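Local coordinates for protein putative 2,3,4,5-tetrahydropyridine-2-carboxylate N- succinyltransferase (Campylobacter jejuni, PDB 2RIJ) that probably catalyses succinyl transfer from succinyl-CoA to tetrahydrodipicolinate, the first step of the succinylase route to lysine through diaminopimelate, at residues 319-322 with 326-329. Residues are numbered along the deposited sequence; the frame is centred on the assembly and turned at random.
Sequences IAVL and KFLL
Val321 and Phe327 meet where the last coil of a left-handed parallel beta-helix, the fold of hexapeptide-repeat acyltransferases, gives way to the C-terminal sheet. Short strand 320-321 ends one parallel face of the helix, its backbone hydrogen-bonded to Val304 and Gly306 of the preceding coil. After a short loop, residues 322-325, the chain resumes as strand 326-329, which is not paired with 320-321 but lies between strands 371-375 and 348-350. Contact between the two segments therefore rests on the Phe327 side chain, which meets Val321 and the backbone beside it, a worked example of how one aromatic residue can join the last coil of a solenoid to the strands that follow.

The side chain of Phe327 sets out toward 319-322. Its CG is anti to its own carbonyl carbon (chi1 -62°), which sends the ring out from the strand until CZ lies 3.9 Å from Val321 CG1. The same methyl is 4.1 Å from Phe327 CE2, so it lies near CZ and CE2, at the far end of the ring, and the two side chains cross nearly at right angles. Around the ring, Phe362 packs edge-to-face, while Met371, Val373 and Leu354 also touch it. The neighbouring Lys326 turns away and forms a salt bridge with Glu347 of a third subunit. Phe327 CZ also approaches the backbone, 4.1 Å from Val321 CA and 4.3 Å from Ala320 O.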
# COMPACT_ATOMS: atom_id res chain seq x y z
N ILE A 319 -12.23 -3.72 -13.39
CA ILE A 319 -12.01 -2.37 -12.86
C ILE A 319 -13.31 -1.61 -12.89
O ILE A 319 -13.99 -1.56 -13.92
CB ILE A 319 -10.94 -1.57 -13.75
CG1 ILE A 319 -9.56 -2.23 -13.66
CG2 ILE A 319 -10.87 -0.09 -13.37
CD1 ILE A 319 -8.95 -2.22 -12.32
N ALA A 320 -13.61 -0.91 -11.81
CA ALA A 320 -14.69 0.06 -11.79
C ALA A 320 -14.21 1.48 -11.88
O ALA A 320 -13.48 1.96 -10.98
CB ALA A 320 -15.55 -0.13 -10.51
N VAL A 321 -14.61 2.17 -12.95
CA VAL A 321 -14.24 3.55 -13.21
C VAL A 321 -15.47 4.41 -12.97
O VAL A 321 -16.29 4.68 -13.87
CB VAL A 321 -13.66 3.78 -14.66
CG1 VAL A 321 -13.27 5.22 -14.87
CG2 VAL A 321 -12.50 2.87 -14.94
N LEU A 322 -15.58 4.90 -11.75
CA LEU A 322 -16.73 5.67 -11.32
C LEU A 322 -16.34 7.13 -11.19
O LEU A 322 -15.15 7.49 -11.14
CB LEU A 322 -17.27 5.12 -9.99
CG LEU A 322 -17.42 3.59 -9.94
CD1 LEU A 322 -17.74 3.11 -8.53
CD2 LEU A 322 -18.48 3.18 -11.01
N LYS A 326 -10.72 7.73 -7.40
CA LYS A 326 -9.47 8.44 -7.62
C LYS A 326 -8.45 7.55 -8.31
O LYS A 326 -8.33 6.37 -7.99
CB LYS A 326 -8.92 8.96 -6.31
CG LYS A 326 -9.80 10.02 -5.66
CD LYS A 326 -9.30 10.29 -4.24
CE LYS A 326 -10.10 11.36 -3.60
NZ LYS A 326 -9.47 11.68 -2.30
N PHE A 327 -7.71 8.15 -9.23
CA PHE A 327 -6.68 7.49 -10.02
C PHE A 327 -5.39 8.26 -9.96
O PHE A 327 -5.39 9.50 -10.01
CB PHE A 327 -7.08 7.40 -11.51
CG PHE A 327 -8.32 6.58 -11.73
CD1 PHE A 327 -8.25 5.19 -11.87
CD2 PHE A 327 -9.58 7.19 -11.71
CE1 PHE A 327 -9.41 4.45 -12.03
CE2 PHE A 327 -10.72 6.42 -11.84
CZ PHE A 327 -10.64 5.08 -11.99
N LEU A 328 -4.29 7.50 -9.91
CA LEU A 328 -2.94 8.03 -9.97
C LEU A 328 -2.55 8.09 -11.43
O LEU A 328 -2.58 7.06 -12.12
CB LEU A 328 -1.98 7.12 -9.20
CG LEU A 328 -0.50 7.51 -9.12
CD1 LEU A 328 -0.32 8.71 -8.25
CD2 LEU A 328 0.38 6.36 -8.61
N LEU A 329 -2.20 9.29 -11.89
CA LEU A 329 -1.86 9.50 -13.29
C LEU A 329 -0.44 9.05 -13.60
O LEU A 329 0.49 9.39 -12.88
CB LEU A 329 -1.96 10.99 -13.64
CG LEU A 329 -1.58 11.34 -15.09
CD1 LEU A 329 -2.73 10.88 -15.94
CD2 LEU A 329 -1.31 12.83 -15.27